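Local atomic coordinates of single domain haemoglobin (Campylobacter jejuni, PDB entry 2WY4), a protein that binds haem b and, on its iron, small ligands such as cyanide, probably serving in oxygen binding and perhaps in nitric oxide dioxygenation. Residues N25-I30 / K54-A59; D11-L16 / M62-I67; A104-L109 / A114-W119; K29-F32 / E37-P40. One frame throughout, in Å; residues are numbered along the deposited sequence.

Contact 1: residues N25-I30 / K54-A59; sequences NEFYKI and KALAMA. With HEM (protoporphyrin IX containing Fe), chain B; CYN (cyanide ion), chain C.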
# COMPACT_ATOMS: atom_id res chain seq x y z
N ASN A 25 -7.81 -4.86 5.90
CA ASN A 25 -8.92 -4.51 6.77
C ASN A 25 -8.38 -3.75 7.98
O ASN A 25 -8.93 -2.74 8.37
CB ASN A 25 -9.67 -5.74 7.24
CG ASN A 25 -10.65 -6.22 6.26
OD1 ASN A 25 -11.09 -5.50 5.37
ND2 ASN A 25 -11.03 -7.48 6.43
N GLU A 26 -7.29 -4.24 8.57
CA GLU A 26 -6.66 -3.58 9.72
C GLU A 26 -6.10 -2.21 9.35
O GLU A 26 -6.31 -1.24 10.07
CB GLU A 26 -5.61 -4.51 10.35
CG GLU A 26 -4.88 -3.91 11.55
CD GLU A 26 -5.69 -3.90 12.82
OE1 GLU A 26 -6.78 -4.48 12.84
OE2 GLU A 26 -5.20 -3.33 13.82
N PHE A 27 -5.47 -2.11 8.19
CA PHE A 27 -4.98 -0.83 7.69
C PHE A 27 -6.11 0.19 7.59
O PHE A 27 -5.95 1.32 8.09
CB PHE A 27 -4.34 -1.02 6.31
CG PHE A 27 -4.14 0.24 5.53
CD1 PHE A 27 -3.04 1.05 5.74
CD2 PHE A 27 -5.04 0.60 4.55
CE1 PHE A 27 -2.87 2.14 5.01
CE2 PHE A 27 -4.86 1.70 3.80
CZ PHE A 27 -3.78 2.51 4.07
N TYR A 28 -7.26 -0.15 6.98
CA TYR A 28 -8.32 0.83 6.87
C TYR A 28 -8.94 1.18 8.21
O TYR A 28 -9.34 2.30 8.42
CB TYR A 28 -9.42 0.37 5.88
CG TYR A 28 -8.95 0.45 4.44
CD1 TYR A 28 -8.64 1.66 3.87
CD2 TYR A 28 -8.80 -0.68 3.65
CE1 TYR A 28 -8.18 1.78 2.61
CE2 TYR A 28 -8.36 -0.56 2.35
CZ TYR A 28 -8.02 0.66 1.84
OH TYR A 28 -7.55 0.75 0.54
N LYS A 29 -9.03 0.21 9.12
CA LYS A 29 -9.49 0.50 10.49
C LYS A 29 -8.60 1.57 11.14
O LYS A 29 -9.08 2.58 11.68
CB LYS A 29 -9.49 -0.77 11.33
CG LYS A 29 -9.96 -0.58 12.78
CD LYS A 29 -9.86 -1.88 13.58
CE LYS A 29 -10.05 -1.65 15.08
NZ LYS A 29 -10.42 -2.89 15.85
N ILE A 30 -7.30 1.35 11.08
CA ILE A 30 -6.33 2.29 11.67
C ILE A 30 -6.42 3.65 10.99
O ILE A 30 -6.53 4.67 11.64
CB ILE A 30 -4.91 1.73 11.59
CG1 ILE A 30 -4.73 0.55 12.53
CG2 ILE A 30 -3.90 2.83 11.90
CD1 ILE A 30 -3.56 -0.32 12.20
N LYS A 54 -9.45 -5.94 -0.78
CA LYS A 54 -8.80 -6.91 -1.65
C LYS A 54 -7.93 -6.20 -2.70
O LYS A 54 -6.81 -6.64 -3.01
CB LYS A 54 -9.88 -7.77 -2.32
CG LYS A 54 -10.52 -8.81 -1.38
CD LYS A 54 -11.58 -9.63 -2.09
CE LYS A 54 -12.58 -10.30 -1.09
NZ LYS A 54 -13.89 -10.72 -1.69
N ALA A 55 -8.43 -5.09 -3.22
CA ALA A 55 -7.69 -4.38 -4.24
C ALA A 55 -6.35 -3.88 -3.69
O ALA A 55 -5.32 -3.95 -4.36
CB ALA A 55 -8.49 -3.20 -4.76
N LEU A 56 -6.35 -3.32 -2.47
CA LEU A 56 -5.12 -2.84 -1.87
C LEU A 56 -4.18 -3.98 -1.62
O LEU A 56 -2.97 -3.83 -1.88
CB LEU A 56 -5.42 -2.08 -0.58
CG LEU A 56 -4.18 -1.51 0.10
CD1 LEU A 56 -3.39 -0.58 -0.83
CD2 LEU A 56 -4.62 -0.82 1.40
N ALA A 57 -4.69 -5.07 -1.09
CA ALA A 57 -3.85 -6.22 -0.84
C ALA A 57 -3.17 -6.69 -2.13
O ALA A 57 -1.99 -7.02 -2.13
CB ALA A 57 -4.61 -7.35 -0.19
N MET A 58 -3.93 -6.72 -3.21
CA MET A 58 -3.40 -7.13 -4.48
C MET A 58 -2.36 -6.18 -5.04
O MET A 58 -1.41 -6.60 -5.66
CB MET A 58 -4.57 -7.35 -5.45
CG MET A 58 -5.39 -8.66 -5.20
SD MET A 58 -4.42 -10.09 -5.71
CE MET A 58 -4.88 -10.16 -7.47
N ALA A 59 -2.55 -4.90 -4.77
CA ALA A 59 -1.54 -3.92 -5.18
C ALA A 59 -0.25 -4.07 -4.35
O ALA A 59 0.84 -3.85 -4.90
CB ALA A 59 -2.09 -2.55 -5.01
CHA HEM B . -7.78 3.35 -4.51
CHB HEM B . -3.49 1.21 -4.04
CHC HEM B . -1.92 5.00 -1.51
CHD HEM B . -6.42 6.82 -1.44
C1A HEM B . -6.76 2.49 -4.68
C2A HEM B . -6.77 1.27 -5.43
C3A HEM B . -5.59 0.65 -5.30
C4A HEM B . -4.79 1.50 -4.43
CMA HEM B . -5.16 -0.67 -5.96
CAA HEM B . -7.98 0.79 -6.27
CBA HEM B . -8.28 1.74 -7.43
CGA HEM B . -7.68 1.43 -8.76
O1A HEM B . -7.20 0.29 -8.98
O2A HEM B . -7.74 2.35 -9.65
C1B HEM B . -2.71 2.04 -3.29
C2B HEM B . -1.35 1.80 -2.95
C3B HEM B . -0.91 2.86 -2.25
C4B HEM B . -1.98 3.79 -2.13
CMB HEM B . -0.59 0.52 -3.26
CAB HEM B . 0.46 3.10 -1.59
CBB HEM B . 1.59 2.84 -2.22
C1C HEM B . -2.96 5.87 -1.30
C2C HEM B . -2.96 7.13 -0.64
C3C HEM B . -4.19 7.58 -0.62
C4C HEM B . -5.07 6.62 -1.24
CMC HEM B . -1.69 7.83 -0.13
CAC HEM B . -4.64 8.90 -0.01
CBC HEM B . -5.54 8.88 0.98
C1D HEM B . -7.18 6.02 -2.28
C2D HEM B . -8.55 6.26 -2.51
C3D HEM B . -9.01 5.22 -3.46
C4D HEM B . -7.84 4.45 -3.72
CMD HEM B . -9.38 7.38 -1.92
CAD HEM B . -10.41 4.99 -4.02
CBD HEM B . -11.01 3.78 -3.30
CGD HEM B . -12.49 3.62 -3.51
O1D HEM B . -13.18 3.39 -2.52
O2D HEM B . -12.92 3.72 -4.69
NA HEM B . -5.54 2.62 -4.05
NB HEM B . -3.07 3.27 -2.79
NC HEM B . -4.27 5.58 -1.66
ND HEM B . -6.76 4.93 -3.00
FE HEM B . -4.91 4.10 -2.89
C CYN C . -5.58 3.11 -1.28
N CYN C . -6.01 2.50 -0.41

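Contact 2: residues D11-L16 / M62-I67; sequences DCVPIL and MAAKNI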
# COMPACT_ATOMS: atom_id res chain seq x y z
N ASP A 11 9.40 -13.29 0.75
CA ASP A 11 8.90 -14.26 1.71
C ASP A 11 7.52 -13.86 2.19
O ASP A 11 6.74 -14.68 2.63
CB ASP A 11 9.81 -14.34 2.95
CG ASP A 11 11.16 -15.00 2.68
OD1 ASP A 11 11.38 -15.67 1.66
OD2 ASP A 11 12.06 -14.90 3.54
N CYS A 12 7.23 -12.58 2.13
CA CYS A 12 5.95 -12.06 2.58
C CYS A 12 4.85 -12.19 1.54
O CYS A 12 3.67 -12.06 1.89
CB CYS A 12 6.08 -10.61 3.05
SG CYS A 12 7.00 -10.48 4.61
N VAL A 13 5.20 -12.45 0.27
CA VAL A 13 4.17 -12.67 -0.75
C VAL A 13 3.11 -13.73 -0.32
O VAL A 13 1.93 -13.45 -0.33
CB VAL A 13 4.77 -12.94 -2.13
CG1 VAL A 13 3.69 -13.40 -3.11
CG2 VAL A 13 5.42 -11.69 -2.66
N PRO A 14 3.52 -14.92 0.05
CA PRO A 14 2.55 -15.92 0.49
C PRO A 14 1.70 -15.50 1.67
O PRO A 14 0.52 -15.86 1.78
CB PRO A 14 3.42 -17.13 0.88
CG PRO A 14 4.74 -16.88 0.34
CD PRO A 14 4.88 -15.47 0.02
N ILE A 15 2.29 -14.74 2.58
CA ILE A 15 1.57 -14.28 3.75
C ILE A 15 0.44 -13.37 3.32
O ILE A 15 -0.67 -13.42 3.84
CB ILE A 15 2.54 -13.53 4.71
CG1 ILE A 15 3.61 -14.50 5.22
CG2 ILE A 15 1.77 -12.87 5.85
CD1 ILE A 15 4.68 -13.83 6.13
N LEU A 16 0.74 -12.52 2.36
CA LEU A 16 -0.23 -11.61 1.81
C LEU A 16 -1.25 -12.34 0.92
O LEU A 16 -2.40 -11.93 0.85
CB LEU A 16 0.46 -10.51 1.01
CG LEU A 16 1.38 -9.52 1.70
CD1 LEU A 16 2.32 -8.83 0.72
CD2 LEU A 16 0.54 -8.51 2.37
N MET A 62 1.48 -6.95 -5.74
CA MET A 62 2.09 -6.57 -7.00
C MET A 62 3.43 -5.88 -6.75
O MET A 62 4.39 -6.11 -7.47
CB MET A 62 1.17 -5.63 -7.78
CG MET A 62 1.57 -5.37 -9.19
SD MET A 62 1.45 -6.94 -10.17
CE MET A 62 1.40 -6.20 -11.79
N ALA A 63 3.47 -5.02 -5.73
CA ALA A 63 4.71 -4.30 -5.44
C ALA A 63 5.76 -5.27 -4.85
O ALA A 63 6.93 -5.22 -5.21
CB ALA A 63 4.42 -3.17 -4.46
N ALA A 64 5.34 -6.12 -3.93
CA ALA A 64 6.29 -7.06 -3.33
C ALA A 64 6.89 -7.98 -4.39
O ALA A 64 8.08 -8.25 -4.39
CB ALA A 64 5.59 -7.86 -2.22
N LYS A 65 6.06 -8.46 -5.31
CA LYS A 65 6.55 -9.29 -6.41
C LYS A 65 7.58 -8.59 -7.26
O LYS A 65 8.51 -9.22 -7.76
CB LYS A 65 5.40 -9.71 -7.34
CG LYS A 65 4.43 -10.75 -6.79
CD LYS A 65 3.16 -10.88 -7.68
CE LYS A 65 3.47 -11.07 -9.14
NZ LYS A 65 4.03 -12.39 -9.53
N ASN A 66 7.43 -7.28 -7.40
CA ASN A 66 8.31 -6.51 -8.27
C ASN A 66 9.25 -5.59 -7.51
O ASN A 66 9.78 -4.62 -8.06
CB ASN A 66 7.46 -5.69 -9.26
CG ASN A 66 6.67 -6.58 -10.21
OD1 ASN A 66 5.44 -6.70 -10.09
ND2 ASN A 66 7.39 -7.22 -11.12
N ILE A 67 9.50 -5.93 -6.25
CA ILE A 67 10.26 -4.99 -5.42
C ILE A 67 11.69 -4.67 -5.93
O ILE A 67 12.20 -3.58 -5.70
CB ILE A 67 10.29 -5.45 -3.97
CG1 ILE A 67 10.75 -4.29 -3.06
CG2 ILE A 67 11.19 -6.66 -3.84
CD1 ILE A 67 9.87 -3.07 -3.14

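Contact 3: residues A104-L109 / A114-W119; sequences AIKNLL and ATLKAW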
# COMPACT_ATOMS: atom_id res chain seq x y z
N ALA A 104 -0.39 -1.73 10.85
CA ALA A 104 -1.21 -2.90 10.56
C ALA A 104 -0.33 -4.15 10.50
O ALA A 104 -0.70 -5.22 11.00
CB ALA A 104 -1.96 -2.71 9.22
N ILE A 105 0.84 -4.00 9.88
CA ILE A 105 1.78 -5.10 9.76
C ILE A 105 2.27 -5.55 11.15
O ILE A 105 2.30 -6.72 11.46
CB ILE A 105 2.95 -4.73 8.82
CG1 ILE A 105 2.47 -4.72 7.37
CG2 ILE A 105 4.13 -5.70 8.97
CD1 ILE A 105 3.52 -4.17 6.41
N LYS A 106 2.65 -4.59 11.96
CA LYS A 106 3.07 -4.89 13.32
C LYS A 106 1.95 -5.61 14.08
O LYS A 106 2.20 -6.58 14.75
CB LYS A 106 3.46 -3.62 14.07
CG LYS A 106 4.65 -3.77 14.98
CD LYS A 106 4.35 -4.63 16.16
CE LYS A 106 5.38 -4.41 17.25
NZ LYS A 106 5.73 -2.96 17.34
N ASN A 107 0.72 -5.12 13.94
CA ASN A 107 -0.42 -5.70 14.67
C ASN A 107 -0.74 -7.11 14.27
O ASN A 107 -0.97 -7.97 15.12
CB ASN A 107 -1.69 -4.87 14.52
CG ASN A 107 -1.60 -3.54 15.24
OD1 ASN A 107 -0.70 -3.31 16.09
ND2 ASN A 107 -2.60 -2.68 15.00
N LEU A 108 -0.79 -7.36 12.96
CA LEU A 108 -1.27 -8.65 12.50
C LEU A 108 -0.19 -9.67 12.23
O LEU A 108 -0.40 -10.86 12.46
CB LEU A 108 -2.15 -8.51 11.24
CG LEU A 108 -3.48 -7.76 11.28
CD1 LEU A 108 -4.47 -8.39 10.34
CD2 LEU A 108 -4.07 -7.67 12.64
N LEU A 109 0.96 -9.25 11.68
CA LEU A 109 2.02 -10.20 11.36
C LEU A 109 2.98 -10.41 12.51
O LEU A 109 3.69 -11.40 12.55
CB LEU A 109 2.81 -9.74 10.12
CG LEU A 109 2.29 -10.16 8.76
CD1 LEU A 109 1.02 -9.40 8.48
CD2 LEU A 109 3.31 -9.89 7.67
N ALA A 114 13.86 -7.12 11.55
CA ALA A 114 14.37 -7.13 10.20
C ALA A 114 13.22 -7.03 9.20
O ALA A 114 13.34 -6.35 8.20
CB ALA A 114 15.21 -8.38 9.93
N THR A 115 12.13 -7.72 9.50
CA THR A 115 10.97 -7.70 8.58
C THR A 115 10.31 -6.33 8.59
O THR A 115 9.98 -5.77 7.55
CB THR A 115 9.99 -8.80 8.93
OG1 THR A 115 10.64 -10.06 8.74
CG2 THR A 115 8.84 -8.83 7.94
N LEU A 116 10.14 -5.77 9.78
CA LEU A 116 9.58 -4.43 9.86
C LEU A 116 10.44 -3.42 9.09
O LEU A 116 9.92 -2.58 8.35
CB LEU A 116 9.48 -3.99 11.32
CG LEU A 116 8.26 -4.31 12.13
CD1 LEU A 116 8.35 -3.66 13.49
CD2 LEU A 116 7.00 -3.84 11.39
N LYS A 117 11.75 -3.47 9.30
CA LYS A 117 12.68 -2.59 8.59
C LYS A 117 12.57 -2.77 7.07
O LYS A 117 12.54 -1.81 6.28
CB LYS A 117 14.12 -2.88 9.07
CG LYS A 117 15.15 -1.86 8.66
CD LYS A 117 14.77 -0.46 9.14
CE LYS A 117 15.97 0.35 9.65
NZ LYS A 117 16.18 0.08 11.08
N ALA A 118 12.44 -4.03 6.66
CA ALA A 118 12.38 -4.30 5.25
C ALA A 118 11.11 -3.66 4.66
O ALA A 118 11.16 -3.10 3.58
CB ALA A 118 12.45 -5.81 4.99
N TRP A 119 10.00 -3.71 5.39
CA TRP A 119 8.75 -3.10 4.89
C TRP A 119 8.79 -1.59 4.95
O TRP A 119 8.22 -0.91 4.10
CB TRP A 119 7.56 -3.64 5.70
CG TRP A 119 7.03 -4.93 5.07
CD1 TRP A 119 7.26 -6.23 5.46
CD2 TRP A 119 6.34 -5.02 3.82
NE1 TRP A 119 6.68 -7.10 4.57
CE2 TRP A 119 6.15 -6.38 3.54
CE3 TRP A 119 5.87 -4.07 2.91
CZ2 TRP A 119 5.45 -6.81 2.42
CZ3 TRP A 119 5.20 -4.50 1.80
CH2 TRP A 119 5.02 -5.85 1.55

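Contact 4: residues K29-F32 / E37-P40; sequences KIMF and EVKP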
# COMPACT_ATOMS: atom_id res chain seq x y z
N LYS A 29 -9.03 0.21 9.12
CA LYS A 29 -9.49 0.50 10.49
C LYS A 29 -8.60 1.57 11.14
O LYS A 29 -9.08 2.58 11.68
CB LYS A 29 -9.49 -0.77 11.33
CG LYS A 29 -9.96 -0.58 12.78
CD LYS A 29 -9.86 -1.88 13.58
CE LYS A 29 -10.05 -1.65 15.08
NZ LYS A 29 -10.42 -2.89 15.85
N ILE A 30 -7.30 1.35 11.08
CA ILE A 30 -6.33 2.29 11.67
C ILE A 30 -6.42 3.65 10.99
O ILE A 30 -6.53 4.67 11.64
CB ILE A 30 -4.91 1.73 11.59
CG1 ILE A 30 -4.73 0.55 12.53
CG2 ILE A 30 -3.90 2.83 11.90
CD1 ILE A 30 -3.56 -0.32 12.20
N MET A 31 -6.40 3.66 9.67
CA MET A 31 -6.38 4.91 8.98
C MET A 31 -7.65 5.72 9.17
O MET A 31 -7.59 6.91 9.40
CB MET A 31 -6.07 4.77 7.50
CG MET A 31 -5.88 6.11 6.81
SD MET A 31 -5.17 5.96 5.15
CE MET A 31 -6.47 5.07 4.31
N PHE A 32 -8.82 5.07 9.10
CA PHE A 32 -10.07 5.80 9.28
C PHE A 32 -10.23 6.29 10.71
O PHE A 32 -10.84 7.33 10.95
CB PHE A 32 -11.26 4.97 8.82
CG PHE A 32 -11.26 4.67 7.35
CD1 PHE A 32 -10.52 5.46 6.45
CD2 PHE A 32 -11.99 3.62 6.86
CE1 PHE A 32 -10.52 5.18 5.09
CE2 PHE A 32 -11.99 3.36 5.49
CZ PHE A 32 -11.25 4.11 4.63
N GLU A 37 -10.32 12.33 8.39
CA GLU A 37 -10.46 13.28 7.32
C GLU A 37 -10.29 12.64 5.94
O GLU A 37 -10.82 13.16 4.96
CB GLU A 37 -9.47 14.43 7.48
CG GLU A 37 -8.01 14.10 7.33
CD GLU A 37 -7.35 13.65 8.62
OE1 GLU A 37 -8.05 13.38 9.61
OE2 GLU A 37 -6.11 13.59 8.65
N VAL A 38 -9.59 11.52 5.85
CA VAL A 38 -9.44 10.88 4.53
C VAL A 38 -10.60 9.96 4.20
O VAL A 38 -10.78 9.63 3.02
CB VAL A 38 -8.08 10.10 4.35
CG1 VAL A 38 -6.91 10.96 4.75
CG2 VAL A 38 -8.10 8.79 5.11
N LYS A 39 -11.41 9.57 5.18
CA LYS A 39 -12.45 8.58 4.91
C LYS A 39 -13.39 8.91 3.74
O LYS A 39 -13.66 8.04 2.93
CB LYS A 39 -13.25 8.19 6.18
CG LYS A 39 -14.08 6.91 6.02
CD LYS A 39 -14.67 6.40 7.33
CE LYS A 39 -15.84 7.23 7.78
NZ LYS A 39 -16.56 6.47 8.84
N PRO A 40 -13.91 10.14 3.65
CA PRO A 40 -14.84 10.45 2.54
C PRO A 40 -14.25 10.33 1.14
O PRO A 40 -15.03 10.35 0.17
CB PRO A 40 -15.22 11.91 2.82
CG PRO A 40 -15.05 12.05 4.26
CD PRO A 40 -13.80 11.26 4.60

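Contact 1: residues N25-I30 / K54-A59
Leu56 meets both Tyr28 and Phe27 chiefly through one methyl, CD2, on the distal side of the haem in this globin fold. CD2 lies 3.4 Å from Tyr28 OH and 3.5 Å from Phe27 CD2, so one branch of the leucine fills the angle between the two rings. The other branch faces the cofactor, with Leu56 CD1 3.7 Å from HEM C1B. With CG opposite the backbone N (chi1 -179°), the fork is carried out from helix 51-65 between helix 4-34 and the porphyrin. Cyanide, bound through carbon to the iron, offers its nitrogen to Tyr28; the short hydrogen bond from Tyr28 OH to CYN N measures 2.5 Å and reaches the anion near the plane of the phenol ring. Gln52 NE2 is a second hydrogen-bonding partner of the same hydroxyl, so the group that holds the ligand is itself held from helix 51-65. In the next shell the edge of Phe27 lies over one face of the phenol, Phe27 CD2 standing 3.7 Å above the centre of the Tyr28 ring, which probably limits its tilt, while Val97 and Cys100 of helix 94-109 support the phenylalanine. One turn beyond Leu56, Ala59 CB rests 3.7 Å from the haem methyl CMA.

Contact 2: residues D11-L16 / M62-I67
The carbonyl oxygen of Ala64, whose methyl packs on Val13, is gripped by two donors: Lys10 NZ reaches it from helix 4-34, and Ile67 N closes a turn on it at 3.3 Å. This is the packing of the first long helix of the globin fold against the distal helix 51-65, at the point where the latter is running out. Apolar contact does the rest. Val13 CG2 lies 3.9 Å from Ala64 CB, and the nearest backbone approach is here too, with Val13 CA and Ala64 CA 6.5 Å apart; a residue as small as alanine allows that closeness. With CG1 opposite the backbone N (chi1 170°), it is the CG2 branch of Val13 that does the touching. Leu61, a turn before Lys65, continues the surface on which Val13 lies, and Leu16 packs on Ile60 and Leu61. The helix carrying Val13 is kinked: Pro14 has no N-H to give, and Ile15 N likewise makes no bond to the preceding turn, the regular pattern returning with Leu16 N to Cys12 O at 3.0 Å. On the exposed margin, the aliphatic base of Lys65 flanks the valine, its CG 4.3 Å from Val13 CG2.

Contact 3: residues A104-L109 / A114-W119
Ile105 makes two separate contacts with helix 113-139, one for each branch. Its CG2 meets Leu116 CD2 at 4.2 Å, the two side chains running antiparallel alongside one another. Its longer branch goes to the indole of Trp119: CG1 is turned opposite the carbonyl carbon (chi1 -73°) and the chain then runs out straight, delivering CD1 over one face of the ring. CD1 lies 4.1 Å from the centroid of the five-membered ring of Trp119 and 24° off its normal, a CH-pi contact displaced toward the rim, with Trp119 CG the nearest ring atom at 3.8 Å. The two side chains stand roughly perpendicular, so the terminal methyl of the isoleucine bears on the flat surface. Lys106 follows on the exposed margin and takes part through its aliphatic portion, its CG 4.0 Å from Leu116 CD1. Leu116 thus divides its fork, CD1 beside the lysine and CD2 beside the isoleucine. From one turn earlier on the same helix as Trp119, Thr115 CG2 lies in the plane of the indole, at its edge. This is the packing of two consecutive, roughly antiparallel helices, the last two of the globin fold, whose axes approach to 11.0 Å at an angle of 147°. Leu102, a turn before Lys106, carries the interface further by touching both Leu116 and Trp119. Helix 4-34 lies against both partners: Glu26 is hydrogen-bonded to Asn107, Ile9 and Cys12 pack on Trp119, and Leu23 touches the neighbouring Ala104.

Contact 4: residues K29-F32 / E37-P40
The Phe32 ring, at the corner of the globin fold that follows helix 4-34, carries the aliphatic chain of Lys39 on one face and meets Val38 at its edge. Lys39 CG stands almost squarely over the ring, 3.8 Å from its centroid and 9° off the normal, a CH-pi contact; CD continues the cover, 3.8 Å from Phe32 CG. Near the ring plane, Val38 CG2 comes to 4.3 Å from Phe32 CD1. Two more aromatic rings lie close by: Phe42 meets Phe32 edge-to-face, and the Tyr28 ring packs at an inclination of about 35°. The long helix here gives way to a short 3-10 stretch that includes residues 37-40, probably the counterpart of the C helix of other globins. The chain turns sharply within a few residues, bringing the CA atoms of Phe32 and Lys39 to 5.7 Å. Lys39 leaves the backbone with CG opposite its N (chi1 -164°), runs transversely to the phenylalanine side chain, and then bends at chi3, taking the end of the chain away from the helix. Consecutive residues of the 3-10 segment therefore do different work: Lys39, itself exposed, lies over one face of the ring, whereas Val38 is buried and its side chain lies about 4 Å from the haem at the nearest atoms. Met31, which also packs on Cys100 of helix 94-109, curls round the same valine methyl. The bend at its last torsion brings CE to that methyl as well, so that Met31 CE and Met31 SD are each 4.1 Å from Val38 CG2, and Met31 CG is 3.9 Å from it.

Helix 4-34 runs through three of the four contacts, entering contact 2 near its start and contacts 1 and 4 further on, where they share Lys29 and Ile30. Contact 2 closes the widest loop, within which contacts 1 and 4 are nested; contact 3 follows later in sequence. Contacts 1 and 2 pair the same two helices, 4-34 and 51-65, with centres 14 Å apart, while contacts 2 and 4 lie 25 Å apart, centre to centre, on opposite sides of the molecule. Contact 3 joins helices 94-109 and 113-139, and touches contact 1 through Glu26 and Asn107 and contact 2 through Cys12 and Trp119. One long helix thus runs from packing near its start to the distal haem pocket and the turn beyond it.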